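Local coordinates for methyl-accepting chemotaxis protein (Vibrio parahaemolyticus, PDB 4EXO) that probably senses small carboxylates such as pyruvate through its periplasmic Cache (PAS-like) domain and passes the signal on to the chemotaxis machinery, at residues 20-32 / 43-55. Sequence-based numbering, arbitrary orientation. Where two conformers were deposited one is given.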
loop_
_atom_site.group_PDB
_atom_site.type_symbol
_atom_site.label_atom_id
_atom_site.label_comp_id
_atom_site.label_asym_id
_atom_site.label_seq_id
_atom_site.Cartn_x
_atom_site.Cartn_y
_atom_site.Cartn_z
ATOM N N ALA A 20 1.519 5.970 -4.961
ATOM C CA ALA A 20 2.051 4.708 -4.409
ATOM C C ALA A 20 0.957 3.856 -3.777
ATOM O O ALA A 20 0.856 2.650 -4.035
ATOM C CB ALA A 20 3.166 4.988 -3.357
ATOM N N TYR A 21 0.148 4.466 -2.922
ATOM C CA TYR A 21 -0.941 3.714 -2.279
ATOM C C TYR A 21 -1.896 3.172 -3.320
ATOM O O TYR A 21 -2.349 2.032 -3.200
ATOM C CB TYR A 21 -1.733 4.631 -1.327
ATOM C CG TYR A 21 -0.884 5.226 -0.183
ATOM C CD1 TYR A 21 0.131 4.482 0.405
ATOM C CD2 TYR A 21 -1.139 6.510 0.304
ATOM C CE1 TYR A 21 0.888 4.984 1.457
ATOM C CE2 TYR A 21 -0.391 7.033 1.359
ATOM C CZ TYR A 21 0.611 6.266 1.925
ATOM O OH TYR A 21 1.376 6.779 2.947
HETATM N N MSE A 22 -2.220 3.999 -4.335
HETATM C CA MSE A 22 -3.107 3.527 -5.395
HETATM C C MSE A 22 -2.480 2.313 -6.107
HETATM O O MSE A 22 -3.172 1.329 -6.381
HETATM C CB MSE A 22 -3.422 4.636 -6.430
HETATM C CG MSE A 22 -4.347 4.172 -7.585
HETATM SE SE MSE A 22 -6.105 3.463 -7.005
HETATM C CE MSE A 22 -6.617 4.953 -5.898
HETATM N N MSE A 23 -1.193 2.400 -6.433
HETATM C CA MSE A 23 -0.490 1.273 -7.046
HETATM C C MSE A 23 -0.619 0.004 -6.223
HETATM O O MSE A 23 -0.855 -1.069 -6.764
HETATM C CB MSE A 23 0.998 1.567 -7.285
HETATM C CG MSE A 23 1.617 0.475 -8.109
HETATM SE SE MSE A 23 3.494 0.881 -8.498
HETATM C CE MSE A 23 3.339 2.234 -9.880
HETATM N N MSE A 24 -0.508 0.124 -4.905
HETATM C CA MSE A 24 -0.647 -1.053 -4.048
HETATM C C MSE A 24 -2.013 -1.704 -4.144
HETATM O O MSE A 24 -2.115 -2.930 -4.183
HETATM C CB MSE A 24 -0.317 -0.702 -2.598
HETATM C CG MSE A 24 1.100 -0.207 -2.457
HETATM SE SE MSE A 24 1.635 -0.087 -0.601
HETATM C CE MSE A 24 1.648 -1.954 -0.108
ATOM N N GLY A 25 -3.062 -0.883 -4.171
ATOM C CA GLY A 25 -4.415 -1.400 -4.273
ATOM C C GLY A 25 -4.661 -2.077 -5.632
ATOM O O GLY A 25 -5.155 -3.192 -5.691
ATOM N N VAL A 26 -4.259 -1.396 -6.706
ATOM C CA VAL A 26 -4.387 -1.897 -8.056
ATOM C C VAL A 26 -3.598 -3.213 -8.254
ATOM O O VAL A 26 -4.099 -4.170 -8.877
ATOM C CB VAL A 26 -3.997 -0.793 -9.102
ATOM C CG1 VAL A 26 -3.912 -1.378 -10.559
ATOM C CG2 VAL A 26 -5.039 0.377 -9.043
ATOM N N THR A 27 -2.401 -3.276 -7.701
ATOM C CA THR A 27 -1.603 -4.495 -7.855
ATOM C C THR A 27 -2.066 -5.616 -6.912
ATOM O O THR A 27 -2.004 -6.773 -7.290
ATOM C CB THR A 27 -0.087 -4.218 -7.731
ATOM O OG1 THR A 27 0.192 -3.577 -6.485
ATOM C CG2 THR A 27 0.372 -3.287 -8.871
ATOM N N ALA A 28 -2.578 -5.278 -5.727
ATOM C CA ALA A 28 -3.120 -6.300 -4.826
ATOM C C ALA A 28 -4.234 -7.122 -5.468
ATOM O O ALA A 28 -4.358 -8.324 -5.171
ATOM C CB ALA A 28 -3.591 -5.696 -3.486
ATOM N N ILE A 29 -5.050 -6.481 -6.324
ATOM C CA ILE A 29 -6.176 -7.167 -6.972
ATOM C C ILE A 29 -5.845 -7.596 -8.400
ATOM O O ILE A 29 -6.685 -8.130 -9.101
ATOM C CB ILE A 29 -7.470 -6.303 -6.945
ATOM C CG1 ILE A 29 -7.270 -5.021 -7.772
ATOM C CG2 ILE A 29 -7.856 -5.999 -5.467
ATOM C CD1 ILE A 29 -8.533 -4.423 -8.385
ATOM N N LYS A 30 -4.608 -7.375 -8.835
ATOM C CA LYS A 30 -4.257 -7.684 -10.227
ATOM C C LYS A 30 -4.497 -9.160 -10.656
ATOM O O LYS A 30 -5.021 -9.403 -11.747
ATOM C CB LYS A 30 -2.826 -7.217 -10.533
ATOM C CG LYS A 30 -2.462 -7.313 -11.989
ATOM C CD LYS A 30 -1.265 -6.425 -12.335
ATOM C CE LYS A 30 -1.036 -6.438 -13.864
ATOM N NZ LYS A 30 -0.594 -7.769 -14.311
ATOM N N PRO A 31 -4.125 -10.141 -9.807
ATOM C CA PRO A 31 -4.378 -11.558 -10.174
ATOM C C PRO A 31 -5.863 -11.786 -10.451
ATOM O O PRO A 31 -6.225 -12.397 -11.468
ATOM C CB PRO A 31 -3.979 -12.321 -8.909
ATOM C CG PRO A 31 -2.929 -11.433 -8.269
ATOM C CD PRO A 31 -3.416 -10.030 -8.514
ATOM N N LEU A 32 -6.717 -11.227 -9.588
ATOM C CA LEU A 32 -8.169 -11.314 -9.771
ATOM C C LEU A 32 -8.691 -10.557 -10.995
ATOM O O LEU A 32 -9.503 -11.095 -11.776
ATOM C CB LEU A 32 -8.872 -10.817 -8.510
ATOM C CG LEU A 32 -8.769 -11.648 -7.237
ATOM C CD1 LEU A 32 -9.208 -10.811 -6.012
ATOM C CD2 LEU A 32 -9.589 -12.931 -7.309
ATOM N N GLN A 43 -16.304 -9.550 -6.450
ATOM C CA GLN A 43 -16.600 -9.700 -5.039
ATOM C C GLN A 43 -15.330 -9.957 -4.235
ATOM O O GLN A 43 -15.128 -9.364 -3.164
ATOM C CB GLN A 43 -17.636 -10.811 -4.783
ATOM C CG GLN A 43 -17.937 -11.021 -3.322
ATOM C CD GLN A 43 -18.593 -9.778 -2.679
ATOM O OE1 GLN A 43 -19.466 -9.141 -3.279
ATOM N NE2 GLN A 43 -18.151 -9.431 -1.461
ATOM N N ALA A 44 -14.484 -10.850 -4.736
ATOM C CA ALA A 44 -13.223 -11.141 -4.043
ATOM C C ALA A 44 -12.278 -9.916 -3.997
ATOM O O ALA A 44 -11.549 -9.700 -3.003
ATOM C CB ALA A 44 -12.520 -12.349 -4.703
ATOM N N ALA A 45 -12.268 -9.142 -5.085
ATOM C CA ALA A 45 -11.463 -7.912 -5.124
ATOM C C ALA A 45 -12.011 -6.870 -4.148
ATOM O O ALA A 45 -11.241 -6.196 -3.469
ATOM C CB ALA A 45 -11.407 -7.346 -6.533
ATOM N N LYS A 46 -13.333 -6.712 -4.086
ATOM C CA LYS A 46 -13.925 -5.841 -3.071
ATOM C C LYS A 46 -13.498 -6.169 -1.668
ATOM O O LYS A 46 -13.186 -5.255 -0.909
ATOM C CB LYS A 46 -15.473 -5.835 -3.090
ATOM C CG LYS A 46 -16.100 -5.187 -4.285
ATOM C CD LYS A 46 -17.641 -5.364 -4.200
ATOM C CE LYS A 46 -18.193 -4.807 -2.869
ATOM N NZ LYS A 46 -19.691 -4.886 -2.785
ATOM N N GLU A 47 -13.462 -7.451 -1.318
ATOM C CA GLU A 47 -13.097 -7.846 0.043
ATOM C C GLU A 47 -11.657 -7.500 0.446
ATOM O O GLU A 47 -11.379 -7.147 1.615
ATOM C CB GLU A 47 -13.431 -9.325 0.244
ATOM C CG GLU A 47 -14.936 -9.527 0.174
ATOM C CD GLU A 47 -15.345 -10.977 0.196
ATOM O OE1 GLU A 47 -14.502 -11.827 0.576
ATOM O OE2 GLU A 47 -16.512 -11.253 -0.162
ATOM N N ILE A 48 -10.749 -7.563 -0.522
ATOM C CA ILE A 48 -9.373 -7.145 -0.322
ATOM C C ILE A 48 -9.284 -5.611 -0.205
ATOM O O ILE A 48 -8.668 -5.079 0.724
ATOM C CB ILE A 48 -8.458 -7.621 -1.489
ATOM C CG1 ILE A 48 -8.370 -9.165 -1.486
ATOM C CG2 ILE A 48 -7.086 -6.974 -1.353
ATOM C CD1 ILE A 48 -7.857 -9.737 -2.770
ATOM N N LEU A 49 -9.899 -4.894 -1.137
ATOM C CA LEU A 49 -9.686 -3.427 -1.135
ATOM C C LEU A 49 -10.358 -2.767 0.069
ATOM O O LEU A 49 -9.845 -1.789 0.609
ATOM C CB LEU A 49 -10.217 -2.804 -2.422
ATOM C CG LEU A 49 -9.429 -3.117 -3.719
ATOM C CD1 LEU A 49 -10.330 -2.860 -4.924
ATOM C CD2 LEU A 49 -8.177 -2.256 -3.761
ATOM N N LYS A 50 -11.499 -3.300 0.498
ATOM C CA LYS A 50 -12.166 -2.752 1.681
ATOM C C LYS A 50 -11.447 -3.015 2.999
ATOM O O LYS A 50 -11.643 -2.287 3.965
ATOM C CB LYS A 50 -13.599 -3.285 1.759
ATOM C CG LYS A 50 -14.513 -2.600 0.731
ATOM C CD LYS A 50 -15.878 -3.309 0.649
ATOM C CE LYS A 50 -16.666 -3.225 1.926
ATOM N NZ LYS A 50 -18.000 -3.874 1.665
ATOM N N ALA A 51 -10.597 -4.038 3.039
ATOM C CA ALA A 51 -9.784 -4.281 4.251
ATOM C C ALA A 51 -8.517 -3.415 4.351
ATOM O O ALA A 51 -7.999 -3.159 5.460
ATOM C CB ALA A 51 -9.415 -5.756 4.309
HETATM N N MSE A 52 -7.984 -2.979 3.201
HETATM C CA MSE A 52 -6.721 -2.236 3.188
HETATM C C MSE A 52 -6.724 -0.862 3.869
HETATM O O MSE A 52 -7.668 -0.048 3.710
HETATM C CB MSE A 52 -6.195 -2.083 1.738
HETATM C CG MSE A 52 -5.743 -3.419 1.183
HETATM SE SE MSE A 52 -5.367 -3.378 -0.724
HETATM C CE MSE A 52 -3.715 -2.483 -0.570
ATOM N N ARG A 53 -5.657 -0.599 4.625
ATOM C CA ARG A 53 -5.448 0.739 5.213
ATOM C C ARG A 53 -3.994 1.137 5.112
ATOM O O ARG A 53 -3.116 0.282 5.306
ATOM C CB ARG A 53 -5.832 0.742 6.713
ATOM C CG ARG A 53 -7.277 0.354 6.990
ATOM C CD ARG A 53 -8.239 1.534 6.680
ATOM N NE ARG A 53 -9.601 1.205 7.129
ATOM C CZ ARG A 53 -10.403 0.333 6.520
ATOM N NH1 ARG A 53 -10.008 -0.291 5.396
ATOM N NH2 ARG A 53 -11.630 0.122 7.006
ATOM N N PHE A 54 -3.720 2.418 4.844
ATOM C CA PHE A 54 -2.367 2.936 5.070
ATOM C C PHE A 54 -2.246 3.807 6.336
ATOM O O PHE A 54 -1.142 4.231 6.705
ATOM C CB PHE A 54 -1.801 3.653 3.823
ATOM C CG PHE A 54 -2.673 4.801 3.292
ATOM C CD1 PHE A 54 -2.524 6.095 3.789
ATOM C CD2 PHE A 54 -3.608 4.578 2.300
ATOM C CE1 PHE A 54 -3.325 7.178 3.285
ATOM C CE2 PHE A 54 -4.416 5.668 1.782
ATOM C CZ PHE A 54 -4.258 6.948 2.289
ATOM N N GLU A 55 -3.394 4.075 6.959
ATOM C CA GLU A 55 -3.537 4.676 8.289
ATOM C C GLU A 55 -5.040 4.618 8.583
ATOM O O GLU A 55 -5.845 4.210 7.735
ATOM C CB GLU A 55 -3.005 6.116 8.346
ATOM C CG GLU A 55 -3.669 7.067 7.321
ATOM C CD GLU A 55 -3.122 8.499 7.403
ATOM O OE1 GLU A 55 -3.376 9.174 8.424
ATOM O OE2 GLU A 55 -2.450 8.943 6.448
#
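In the helical layer of this single Cache (PAS-like) sensor domain, the end of helix 2-28 and the start of the short helix 30-34 after it run antiparallel to helix 42-51 and the segment that follows, joined by Tyr21 and Phe54 at one end and Leu32 and Ala44 at the other. The aromatic pair is a face-to-face stack, with ring planes only 11° apart and centroids separated by 3.9 Å. Its tightest approach sets Tyr21 CE2 3.4 Å from Phe54 CD1, and Phe54 CB adds a CH-pi contact over the tyrosine face. Phe54 carries its CG between the backbone N and the carbonyl carbon (chi1 56°), a rotation that swings the ring toward Tyr21.

At Gly25, which has no side chain, Leu49 and Met52 come right up to the backbone: Leu49 CD2 lies 3.7 Å from Gly25 O, while the bent selenomethionine Met52 brings CE to 3.9 Å from Gly25 CA and its selenium to the methyl of Ala28. Next comes Ile29, which crosses Leu49 at about a right angle. Ile29 CG2 does the touching, 3.7 Å from Leu49 CG and against Ala45 CB as well. Leu32 and Ile48 close the row tip to tip, CD1 to CD1 at 3.7 Å, with Leu32 CD1 also resting on the backbone N of Ala45.

On the sheet side, Ile29 meets Leu131 and Phe54 meets Thr140; in the dimer, Met24 and Met52 each touch the other in the second subunit, and Thr27 OG1 hydrogen-bonds to Arg53 N there. With no hydrogen bond between the two segments, cohesion comes from burial of apolar groups and van der Waals contact, the stack being the one aromatic element, without directional polar bonds across the interface.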